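Local coordinates for protein carbohydrate binding family 6 (Clostridium thermocellum, PDB 5A8C) that probably removes terminal alpha-L-arabinofuranosyl residues from arabinose-containing polysaccharides by hydrolysis, as a family 43 glycoside hydrolase with a five-bladed beta-propeller fold, at residues 63-68 / 296-300; 220-226 / 238-244; 260-266 / 283-289. Where two conformers were deposited one is given. Residue numbers count along the deposited sequence, not the author numbering.

How the contacts relate
Contacts 1 and 3 lie on the same side of the chain's centre, with centres about 12 Å apart, and they touch. The backbone N of Asn300 meets the O of Asn284 at 2.8 Å, and Arg285 NH2 meets Val296 O at 2.9 Å, both probable hydrogen bonds. Contact 3 is nested inside the long loop of chain closed by contact 1. Both reach the pocket marked by TRS: Tyr66 and Arg299 hydrogen-bond it, and the side chain of Asn266 comes within about 4 Å. Contact 2 is a hairpin in a different sheet. Its centre is about 30 Å from that of contact 1 and about 27 Å from that of contact 3. It touches neither.

Contact 1. Residues 63-68 / 296-300; sequences QSTYNI and VYQRN. With TRS (2-amino-2-hydroxymethyl-propane-1,3-diol), chain C.
Two loops meet without strand pairing. The closest CA atoms are those of Tyr66 and Tyr297, 6.2 Å apart. Residues 63-68 are extended but for a bend at Ser64 (phi/psi -138/17). The Tyr297 side chain (chi1 m, chi2 -70°) points toward the other loop. The backbone at Thr65 and Tyr66 lies over one face of its ring. Tyr66 is also m (chi2 -74°). Its CB points away, but its ring swings back. The edge of Tyr297 meets the face of Tyr66 in a T-shaped stack, centroids 5.3 Å apart and planes at 75°. Gln63 (t, t) donates from NE2 to Thr65 O at 3.0 Å. A water bridges Gln63 NE2 (2.9 Å) and Tyr297 O (2.7 Å). Arg299 (m, t, m) brings NH2 to 3.7 Å from Tyr66 CE1 and forms a salt bridge with Asp56. TRS, probably from the crystallisation liquor, covers the opposite face of Tyr66 with C3. TRS N donates to Tyr66 OH at 2.9 Å, and Arg299 NH1 and NH2 donate to TRS O3 at 2.9 and 3.1 Å. Asp39, Asp162, Glu211 and His268 also hydrogen-bond TRS; the three acids are consistent with the active-site pocket of a family 43 beta-propeller.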
loop_
_atom_site.group_PDB
_atom_site.type_symbol
_atom_site.label_atom_id
_atom_site.label_comp_id
_atom_site.label_asym_id
_atom_site.label_seq_id
_atom_site.Cartn_x
_atom_site.Cartn_y
_atom_site.Cartn_z
ATOM N N GLN A 63 10.155 -16.280 15.552
ATOM C CA GLN A 63 9.238 -15.415 14.864
ATOM C C GLN A 63 8.128 -16.179 14.196
ATOM O O GLN A 63 8.375 -17.091 13.412
ATOM C CB GLN A 63 9.986 -14.606 13.785
ATOM C CG GLN A 63 9.089 -13.596 13.096
ATOM C CD GLN A 63 9.861 -12.614 12.256
ATOM O OE1 GLN A 63 11.098 -12.628 12.200
ATOM N NE2 GLN A 63 9.172 -11.739 11.580
ATOM N N SER A 64 6.889 -15.783 14.488
ATOM C CA SER A 64 5.722 -16.445 13.901
ATOM C C SER A 64 4.654 -15.438 13.470
ATOM O O SER A 64 3.506 -15.799 13.264
ATOM C CB SER A 64 5.161 -17.462 14.861
ATOM O OG SER A 64 4.737 -16.809 16.041
ATOM N N THR A 65 5.030 -14.175 13.337
ATOM C CA THR A 65 4.177 -13.152 12.767
ATOM C C THR A 65 5.107 -12.022 12.289
ATOM O O THR A 65 6.333 -12.110 12.364
ATOM C CB THR A 65 3.091 -12.688 13.761
ATOM O OG1 THR A 65 2.184 -11.841 13.039
ATOM C CG2 THR A 65 3.687 -11.944 14.876
ATOM N N TYR A 66 4.481 -10.991 11.748
ATOM C CA TYR A 66 5.193 -9.839 11.260
ATOM C C TYR A 66 6.080 -9.222 12.330
ATOM O O TYR A 66 5.761 -9.279 13.525
ATOM C CB TYR A 66 4.207 -8.781 10.749
ATOM C CG TYR A 66 3.287 -9.287 9.669
ATOM C CD1 TYR A 66 3.749 -9.494 8.384
ATOM C CD2 TYR A 66 1.969 -9.579 9.935
ATOM C CE1 TYR A 66 2.943 -10.007 7.386
ATOM C CE2 TYR A 66 1.132 -10.076 8.946
ATOM C CZ TYR A 66 1.628 -10.258 7.674
ATOM O OH TYR A 66 0.847 -10.704 6.652
ATOM N N ASN A 67 7.147 -8.560 11.890
ATOM C CA ASN A 67 7.931 -7.678 12.748
ATOM C C ASN A 67 8.290 -6.442 11.932
ATOM O O ASN A 67 9.365 -6.385 11.336
ATOM C CB ASN A 67 9.165 -8.385 13.293
ATOM C CG ASN A 67 9.923 -7.530 14.236
ATOM O OD1 ASN A 67 9.482 -6.430 14.646
ATOM N ND2 ASN A 67 11.126 -7.993 14.577
ATOM N N ILE A 68 7.315 -5.534 11.838
ATOM C CA ILE A 68 7.373 -4.341 10.982
ATOM C C ILE A 68 7.219 -3.112 11.915
ATOM O O ILE A 68 6.094 -2.611 12.112
ATOM C CB ILE A 68 6.278 -4.346 9.913
ATOM C CG1 ILE A 68 6.359 -5.606 9.026
ATOM C CG2 ILE A 68 6.389 -3.102 9.054
ATOM C CD1 ILE A 68 5.062 -5.864 8.268
ATOM N N VAL A 296 9.111 -16.088 4.636
ATOM C CA VAL A 296 7.741 -15.703 4.982
ATOM C C VAL A 296 7.620 -14.236 5.333
ATOM O O VAL A 296 6.670 -13.565 4.899
ATOM C CB VAL A 296 7.154 -16.622 6.072
ATOM C CG1 VAL A 296 5.764 -16.155 6.506
ATOM C CG2 VAL A 296 7.089 -18.032 5.582
ATOM N N TYR A 297 8.529 -13.743 6.161
ATOM C CA TYR A 297 8.520 -12.357 6.653
ATOM C C TYR A 297 9.795 -11.625 6.228
ATOM O O TYR A 297 10.254 -10.718 6.943
ATOM C CB TYR A 297 8.381 -12.288 8.164
ATOM C CG TYR A 297 7.138 -13.003 8.667
ATOM C CD1 TYR A 297 5.874 -12.500 8.420
ATOM C CD2 TYR A 297 7.247 -14.177 9.368
ATOM C CE1 TYR A 297 4.736 -13.131 8.870
ATOM C CE2 TYR A 297 6.101 -14.847 9.820
ATOM C CZ TYR A 297 4.874 -14.331 9.530
ATOM O OH TYR A 297 3.723 -15.003 9.942
ATOM N N GLN A 298 10.378 -11.998 5.082
ATOM C CA GLN A 298 11.582 -11.340 4.571
ATOM C C GLN A 298 11.388 -11.099 3.097
ATOM O O GLN A 298 11.925 -11.801 2.233
ATOM C CB GLN A 298 12.848 -12.114 4.899
ATOM C CG GLN A 298 13.176 -12.028 6.400
ATOM C CD GLN A 298 14.435 -12.740 6.829
ATOM O OE1 GLN A 298 15.267 -12.149 7.520
ATOM N NE2 GLN A 298 14.531 -14.024 6.521
ATOM N N ARG A 299 10.606 -10.059 2.776
ATOM C CA ARG A 299 10.198 -9.702 1.424
ATOM C C ARG A 299 11.152 -8.656 0.834
ATOM O O ARG A 299 11.957 -8.063 1.538
ATOM C CB ARG A 299 8.760 -9.213 1.452
ATOM C CG ARG A 299 7.763 -10.320 1.810
ATOM C CD ARG A 299 6.420 -9.817 2.235
ATOM N NE ARG A 299 6.431 -9.344 3.614
ATOM C CZ ARG A 299 5.342 -8.867 4.206
ATOM N NH1 ARG A 299 4.151 -8.994 3.647
ATOM N NH2 ARG A 299 5.443 -8.242 5.360
ATOM N N ASN A 300 10.997 -8.406 -0.468
ATOM C CA ASN A 300 11.695 -7.285 -1.109
ATOM C C ASN A 300 10.785 -6.624 -2.120
ATOM O O ASN A 300 10.014 -7.286 -2.842
ATOM C CB ASN A 300 13.019 -7.712 -1.745
ATOM C CG ASN A 300 12.820 -8.784 -2.801
ATOM O OD1 ASN A 300 12.836 -9.978 -2.529
ATOM N ND2 ASN A 300 12.626 -8.343 -4.046
HETATM C C TRS C . 0.094 -7.117 5.540
HETATM C C1 TRS C . -1.026 -7.000 6.566
HETATM C C2 TRS C . -0.121 -6.117 4.414
HETATM C C3 TRS C . 1.487 -6.933 6.207
HETATM N N TRS C . 0.050 -8.503 4.940
HETATM O O1 TRS C . -1.043 -5.667 7.066
HETATM O O2 TRS C . -1.221 -6.503 3.583
HETATM O O3 TRS C . 2.561 -7.226 5.367
HETATM O O HOH W 1 10.364 -9.949 9.566
#

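Contact 2. Residues 220-226 / 238-244; sequences GKYYFSY and EYMMSDK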
loop_
_atom_site.group_PDB
_atom_site.type_symbol
_atom_site.label_atom_id
_atom_site.label_comp_id
_atom_site.label_asym_id
_atom_site.label_seq_id
_atom_site.Cartn_x
_atom_site.Cartn_y
_atom_site.Cartn_z
ATOM N N GLY A 220 -11.156 9.535 -16.027
ATOM C CA GLY A 220 -12.571 9.532 -15.616
ATOM C C GLY A 220 -13.078 8.317 -14.926
ATOM O O GLY A 220 -14.266 8.258 -14.585
ATOM N N LYS A 221 -12.218 7.339 -14.688
ATOM C CA LYS A 221 -12.580 6.122 -14.029
ATOM C C LYS A 221 -11.833 5.972 -12.723
ATOM O O LYS A 221 -10.640 6.309 -12.631
ATOM C CB LYS A 221 -12.336 4.880 -14.921
ATOM C CG LYS A 221 -13.218 4.753 -16.123
ATOM C CD LYS A 221 -14.651 4.334 -15.797
ATOM C CE LYS A 221 -15.464 4.075 -17.060
ATOM N NZ LYS A 221 -16.855 3.648 -16.746
ATOM N N TYR A 222 -12.520 5.412 -11.728
ATOM C CA TYR A 222 -11.950 5.045 -10.445
ATOM C C TYR A 222 -11.623 3.566 -10.475
ATOM O O TYR A 222 -12.425 2.746 -10.935
ATOM C CB TYR A 222 -12.967 5.322 -9.325
ATOM C CG TYR A 222 -13.294 6.780 -9.181
ATOM C CD1 TYR A 222 -14.362 7.354 -9.929
ATOM C CD2 TYR A 222 -12.601 7.602 -8.303
ATOM C CE1 TYR A 222 -14.671 8.667 -9.784
ATOM C CE2 TYR A 222 -12.969 8.951 -8.157
ATOM C CZ TYR A 222 -14.028 9.475 -8.876
ATOM O OH TYR A 222 -14.412 10.775 -8.745
ATOM N N TYR A 223 -10.415 3.217 -9.986
ATOM C CA TYR A 223 -9.916 1.857 -9.986
ATOM C C TYR A 223 -9.693 1.435 -8.550
ATOM O O TYR A 223 -8.801 1.962 -7.876
ATOM C CB TYR A 223 -8.569 1.792 -10.738
ATOM C CG TYR A 223 -8.679 2.089 -12.222
ATOM C CD1 TYR A 223 -8.775 3.404 -12.667
ATOM C CD2 TYR A 223 -8.646 1.081 -13.155
ATOM C CE1 TYR A 223 -8.894 3.694 -14.028
ATOM C CE2 TYR A 223 -8.740 1.349 -14.536
ATOM C CZ TYR A 223 -8.880 2.635 -14.936
ATOM O OH TYR A 223 -8.980 2.975 -16.286
ATOM N N PHE A 224 -10.520 0.499 -8.051
ATOM C CA PHE A 224 -10.330 -0.074 -6.736
ATOM C C PHE A 224 -9.575 -1.387 -6.934
ATOM O O PHE A 224 -10.091 -2.325 -7.528
ATOM C CB PHE A 224 -11.663 -0.345 -6.032
ATOM C CG PHE A 224 -11.452 -0.948 -4.674
ATOM C CD1 PHE A 224 -11.244 -0.105 -3.577
ATOM C CD2 PHE A 224 -11.417 -2.299 -4.471
ATOM C CE1 PHE A 224 -11.022 -0.657 -2.328
ATOM C CE2 PHE A 224 -11.160 -2.827 -3.211
ATOM C CZ PHE A 224 -10.967 -1.986 -2.148
ATOM N N SER A 225 -8.323 -1.405 -6.483
ATOM C CA SER A 225 -7.477 -2.603 -6.605
ATOM C C SER A 225 -7.155 -3.144 -5.216
ATOM O O SER A 225 -7.247 -2.408 -4.214
ATOM C CB SER A 225 -6.252 -2.330 -7.455
ATOM O OG SER A 225 -5.458 -1.288 -6.927
ATOM N N TYR A 226 -6.813 -4.413 -5.142
ATOM C CA TYR A 226 -6.732 -5.075 -3.857
ATOM C C TYR A 226 -6.056 -6.417 -4.001
ATOM O O TYR A 226 -5.952 -6.958 -5.131
ATOM C CB TYR A 226 -8.116 -5.264 -3.248
ATOM C CG TYR A 226 -9.064 -6.112 -4.065
ATOM C CD1 TYR A 226 -9.756 -5.586 -5.149
ATOM C CD2 TYR A 226 -9.262 -7.444 -3.765
ATOM C CE1 TYR A 226 -10.630 -6.364 -5.883
ATOM C CE2 TYR A 226 -10.143 -8.243 -4.488
ATOM C CZ TYR A 226 -10.841 -7.695 -5.555
ATOM O OH TYR A 226 -11.784 -8.424 -6.267
ATOM N N GLU A 238 -6.174 -7.855 -7.820
ATOM C CA GLU A 238 -7.359 -7.803 -8.671
ATOM C C GLU A 238 -7.981 -6.434 -8.557
ATOM O O GLU A 238 -7.533 -5.591 -7.780
ATOM C CB GLU A 238 -8.312 -8.935 -8.325
ATOM C CG GLU A 238 -7.557 -10.272 -8.238
ATOM C CD GLU A 238 -8.394 -11.530 -8.203
ATOM O OE1 GLU A 238 -9.469 -11.567 -8.848
ATOM O OE2 GLU A 238 -7.971 -12.503 -7.585
ATOM N N TYR A 239 -8.996 -6.142 -9.401
ATOM C CA TYR A 239 -9.523 -4.791 -9.398
ATOM C C TYR A 239 -10.932 -4.713 -9.954
ATOM O O TYR A 239 -11.428 -5.595 -10.655
ATOM C CB TYR A 239 -8.597 -3.807 -10.150
ATOM C CG TYR A 239 -8.687 -3.859 -11.663
ATOM C CD1 TYR A 239 -8.294 -5.008 -12.366
ATOM C CD2 TYR A 239 -9.161 -2.801 -12.395
ATOM C CE1 TYR A 239 -8.391 -5.069 -13.733
ATOM C CE2 TYR A 239 -9.265 -2.845 -13.781
ATOM C CZ TYR A 239 -8.837 -3.982 -14.440
ATOM O OH TYR A 239 -8.996 -4.021 -15.810
ATOM N N MET A 240 -11.519 -3.560 -9.617
ATOM C CA MET A 240 -12.831 -3.127 -10.073
ATOM C C MET A 240 -12.746 -1.719 -10.614
ATOM O O MET A 240 -11.849 -0.960 -10.216
ATOM C CB MET A 240 -13.846 -3.136 -8.938
ATOM C CG MET A 240 -13.900 -4.385 -8.092
ATOM S SD MET A 240 -15.249 -4.397 -6.895
ATOM C CE MET A 240 -14.878 -3.089 -5.851
ATOM N N MET A 241 -13.702 -1.321 -11.443
ATOM C CA MET A 241 -13.786 0.032 -11.974
ATOM C C MET A 241 -15.156 0.617 -11.714
ATOM O O MET A 241 -16.171 -0.113 -11.705
ATOM C CB MET A 241 -13.530 0.056 -13.486
ATOM C CG MET A 241 -12.091 -0.243 -13.843
ATOM S SD MET A 241 -11.799 -0.505 -15.604
ATOM C CE MET A 241 -12.056 1.141 -16.204
ATOM N N SER A 242 -15.201 1.954 -11.602
ATOM C CA SER A 242 -16.466 2.673 -11.420
ATOM C C SER A 242 -16.358 4.059 -11.998
ATOM O O SER A 242 -15.261 4.621 -12.122
ATOM C CB SER A 242 -16.789 2.798 -9.943
ATOM O OG SER A 242 -18.058 3.460 -9.792
ATOM N N ASP A 243 -17.504 4.678 -12.260
ATOM C CA ASP A 243 -17.607 6.112 -12.517
ATOM C C ASP A 243 -17.633 6.944 -11.238
ATOM O O ASP A 243 -17.576 8.191 -11.338
ATOM C CB ASP A 243 -18.875 6.407 -13.327
ATOM C CG ASP A 243 -18.860 5.831 -14.683
ATOM O OD1 ASP A 243 -17.801 5.762 -15.294
ATOM O OD2 ASP A 243 -19.945 5.536 -15.224
ATOM N N LYS A 244 -17.702 6.305 -10.076
ATOM C CA LYS A 244 -17.845 6.978 -8.779
ATOM C C LYS A 244 -16.791 6.427 -7.820
ATOM O O LYS A 244 -16.330 5.312 -7.973
ATOM C CB LYS A 244 -19.247 6.740 -8.205
ATOM C CG LYS A 244 -20.400 7.272 -9.058
ATOM C CD LYS A 244 -21.771 6.825 -8.588
ATOM C CE LYS A 244 -22.057 5.334 -8.754
ATOM N NZ LYS A 244 -23.290 4.949 -8.064
HETATM O O HOH W 2 -16.104 9.726 -13.180
HETATM O O HOH W 3 -16.339 7.820 -16.398
#
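Strands 221-226 and 238-242 run antiparallel at 160°, with axes 4.6 Å apart. Tyr222, Phe224 and Tyr226 form hydrogen-bonded pairs with Ser242, Met240 and Glu238. On the face carrying Tyr223, the Met241 side chain curls against that ring. Its CE lies 3.7 Å from Tyr223 CE2, and its SD is 4.6 Å from the ring centroid, an oblique Met-aromatic contact. Lys221 CG touches Met241 CE at 3.8 Å, and the chain bends so that Lys221 NZ meets Asp243 OD1 in a 2.7 Å salt bridge. Next along this face, Tyr239 CD2 meets the edge of the Tyr223 ring, 4.0 Å from its CD2. This hairpin forms the two middle strands of a four-stranded antiparallel sheet, a blade of the propeller, between strands 212-218 and 250-256. On the other face, Met240 CE reaches Phe224 CD2 at 3.8 Å. The Tyr226 ring covers Glu238 CB, 4.0 Å from Tyr226 CZ. At the far end Lys244 C covers a face of the Tyr222 ring, 3.3 Å from Tyr222 CD1.

Contact 3. Residues 260-266 / 283-289; sequences PDNYSNN and HNRTVAK
Loop 260-266 wraps over the turn at Arg285. Asp261 CA lies 5.2 Å from Thr286 CA, and Asn262 CA 5.0 Å from Asn284 CA. Asp261, Tyr263 and Ser264 have positive phi (53° to 59°), which curls the loop. Arg285 N donates to Asp261 O at 2.8 Å. Asn284 ND2, also bonded to Tyr29 OH, donates to Pro260 O at 2.9 Å. The Arg285 side chain (m, t, t) enters the curl. Its NH1 donates to Asn262 OD1 at 2.8 Å and Asn266 O at 3.1 Å, and its NH2 to Asn266 OD1 at 2.9 Å. Pro295 O and Val296 O accept from Arg285 NE and NH2. Asn266 O also accepts from His283 NE2 and Asn262 ND2, both at 3.0 Å. Asn266 OD1 also accepts from Arg299 NH1. Asn266 borders TRS, so the loop forms part of the wall of the probable active site. Asp261 OD2 lies 2.7 Å from Thr286 OG1. A water bridges Asp261 OD2 (2.7 Å) and Lys289 NZ (3.0 Å). Arg285 is the N-cap of helix 286-291. The loop, which leads from strand 250-256 to strand 270-274, covers the junction between strand 277-284 and that helix, beside strand 300-306.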
loop_
_atom_site.group_PDB
_atom_site.type_symbol
_atom_site.label_atom_id
_atom_site.label_comp_id
_atom_site.label_asym_id
_atom_site.label_seq_id
_atom_site.Cartn_x
_atom_site.Cartn_y
_atom_site.Cartn_z
ATOM N N PRO A 260 7.096 -14.157 -9.386
ATOM C CA PRO A 260 8.082 -15.216 -9.136
ATOM C C PRO A 260 8.679 -15.114 -7.750
ATOM O O PRO A 260 8.724 -14.053 -7.123
ATOM C CB PRO A 260 9.131 -14.991 -10.235
ATOM C CG PRO A 260 8.992 -13.556 -10.554
ATOM C CD PRO A 260 7.527 -13.212 -10.404
ATOM N N ASP A 261 9.154 -16.262 -7.273
ATOM C CA ASP A 261 9.857 -16.312 -6.003
ATOM C C ASP A 261 9.061 -15.723 -4.857
ATOM O O ASP A 261 9.599 -14.982 -4.025
ATOM C CB ASP A 261 11.242 -15.653 -6.103
ATOM C CG ASP A 261 12.189 -16.298 -7.092
ATOM O OD1 ASP A 261 11.935 -17.462 -7.509
ATOM O OD2 ASP A 261 13.212 -15.674 -7.418
ATOM N N ASN A 262 7.779 -16.104 -4.778
ATOM C CA ASN A 262 6.917 -15.599 -3.744
ATOM C C ASN A 262 6.337 -16.634 -2.823
ATOM O O ASN A 262 5.559 -16.272 -1.909
ATOM C CB ASN A 262 5.838 -14.670 -4.293
ATOM C CG ASN A 262 5.301 -13.744 -3.243
ATOM O OD1 ASN A 262 6.082 -13.055 -2.562
ATOM N ND2 ASN A 262 4.005 -13.661 -3.104
ATOM N N TYR A 263 6.608 -17.923 -3.031
ATOM C CA TYR A 263 6.280 -18.960 -2.046
ATOM C C TYR A 263 4.779 -19.016 -1.729
ATOM O O TYR A 263 4.381 -19.388 -0.634
ATOM C CB TYR A 263 7.106 -18.820 -0.784
ATOM C CG TYR A 263 8.590 -18.943 -1.006
ATOM C CD1 TYR A 263 9.358 -17.852 -1.361
ATOM C CD2 TYR A 263 9.234 -20.162 -0.848
ATOM C CE1 TYR A 263 10.736 -17.951 -1.540
ATOM C CE2 TYR A 263 10.601 -20.283 -1.054
ATOM C CZ TYR A 263 11.332 -19.158 -1.350
ATOM O OH TYR A 263 12.702 -19.239 -1.502
ATOM N N SER A 264 3.950 -18.706 -2.733
ATOM C CA SER A 264 2.482 -18.766 -2.575
ATOM C C SER A 264 1.995 -17.981 -1.381
ATOM O O SER A 264 0.995 -18.305 -0.757
ATOM C CB SER A 264 1.976 -20.207 -2.518
ATOM O OG SER A 264 2.374 -20.881 -3.709
ATOM N N ASN A 265 2.675 -16.863 -1.088
ATOM C CA ASN A 265 2.360 -16.057 0.080
ATOM C C ASN A 265 1.747 -14.712 -0.320
ATOM O O ASN A 265 1.253 -14.550 -1.431
ATOM C CB ASN A 265 3.577 -15.967 0.990
ATOM C CG ASN A 265 3.175 -15.887 2.481
ATOM O OD1 ASN A 265 2.502 -14.917 2.954
ATOM N ND2 ASN A 265 3.607 -16.849 3.237
ATOM N N ASN A 266 1.728 -13.757 0.598
ATOM C CA ASN A 266 1.001 -12.542 0.349
ATOM C C ASN A 266 1.588 -11.699 -0.766
ATOM O O ASN A 266 2.765 -11.799 -1.162
ATOM C CB ASN A 266 0.751 -11.752 1.631
ATOM C CG ASN A 266 1.998 -11.463 2.429
ATOM O OD1 ASN A 266 3.101 -11.286 1.863
ATOM N ND2 ASN A 266 1.866 -11.477 3.744
ATOM N N HIS A 283 5.791 -6.654 -4.060
ATOM C CA HIS A 283 6.888 -7.364 -3.397
ATOM C C HIS A 283 6.949 -8.807 -3.810
ATOM O O HIS A 283 5.979 -9.437 -4.261
ATOM C CB HIS A 283 6.840 -7.226 -1.834
ATOM C CG HIS A 283 5.676 -7.877 -1.166
ATOM N ND1 HIS A 283 4.847 -7.178 -0.333
ATOM C CD2 HIS A 283 5.288 -9.187 -1.172
ATOM C CE1 HIS A 283 3.964 -8.030 0.107
ATOM N NE2 HIS A 283 4.177 -9.247 -0.372
ATOM N N ASN A 284 8.150 -9.393 -3.629
ATOM C CA ASN A 284 8.310 -10.829 -3.693
ATOM C C ASN A 284 9.341 -11.230 -2.661
ATOM O O ASN A 284 9.582 -10.494 -1.699
ATOM C CB ASN A 284 8.582 -11.343 -5.123
ATOM C CG ASN A 284 9.950 -11.044 -5.668
ATOM O OD1 ASN A 284 10.747 -10.370 -5.021
ATOM N ND2 ASN A 284 10.207 -11.539 -6.860
ATOM N N ARG A 285 9.878 -12.439 -2.793
ATOM C CA ARG A 285 10.821 -13.005 -1.812
ATOM C C ARG A 285 12.098 -13.505 -2.466
ATOM O O ARG A 285 12.697 -14.456 -2.015
ATOM C CB ARG A 285 10.103 -14.049 -0.968
ATOM C CG ARG A 285 9.014 -13.432 -0.085
ATOM C CD ARG A 285 7.855 -14.386 0.207
ATOM N NE ARG A 285 7.067 -13.949 1.336
ATOM C CZ ARG A 285 5.888 -13.308 1.303
ATOM N NH1 ARG A 285 5.322 -12.909 0.169
ATOM N NH2 ARG A 285 5.274 -13.087 2.438
ATOM N N THR A 286 12.518 -12.820 -3.561
ATOM C CA THR A 286 13.687 -13.258 -4.288
ATOM C C THR A 286 14.974 -13.064 -3.514
ATOM O O THR A 286 15.920 -13.877 -3.646
ATOM C CB THR A 286 13.743 -12.658 -5.670
ATOM O OG1 THR A 286 14.577 -13.488 -6.500
ATOM C CG2 THR A 286 14.204 -11.269 -5.690
ATOM N N VAL A 287 15.123 -11.991 -2.738
ATOM C CA VAL A 287 16.328 -11.792 -1.945
ATOM C C VAL A 287 16.510 -12.890 -0.934
ATOM O O VAL A 287 17.591 -13.504 -0.808
ATOM C CB VAL A 287 16.383 -10.379 -1.325
ATOM C CG1 VAL A 287 17.603 -10.229 -0.398
ATOM C CG2 VAL A 287 16.346 -9.294 -2.394
ATOM N N ALA A 288 15.438 -13.163 -0.195
ATOM C CA ALA A 288 15.477 -14.276 0.761
ATOM C C ALA A 288 15.791 -15.587 0.051
ATOM O O ALA A 288 16.606 -16.385 0.545
ATOM C CB ALA A 288 14.160 -14.352 1.486
ATOM N N LYS A 289 15.175 -15.850 -1.101
ATOM C CA LYS A 289 15.442 -17.100 -1.818
ATOM C C LYS A 289 16.914 -17.209 -2.173
ATOM O O LYS A 289 17.550 -18.258 -1.952
ATOM C CB LYS A 289 14.603 -17.148 -3.094
ATOM C CG LYS A 289 14.846 -18.407 -3.902
ATOM C CD LYS A 289 13.974 -18.500 -5.112
ATOM C CE LYS A 289 14.257 -19.704 -6.002
ATOM N NZ LYS A 289 15.580 -19.662 -6.673
HETATM O O HOH W 4 15.336 -17.173 -8.271
#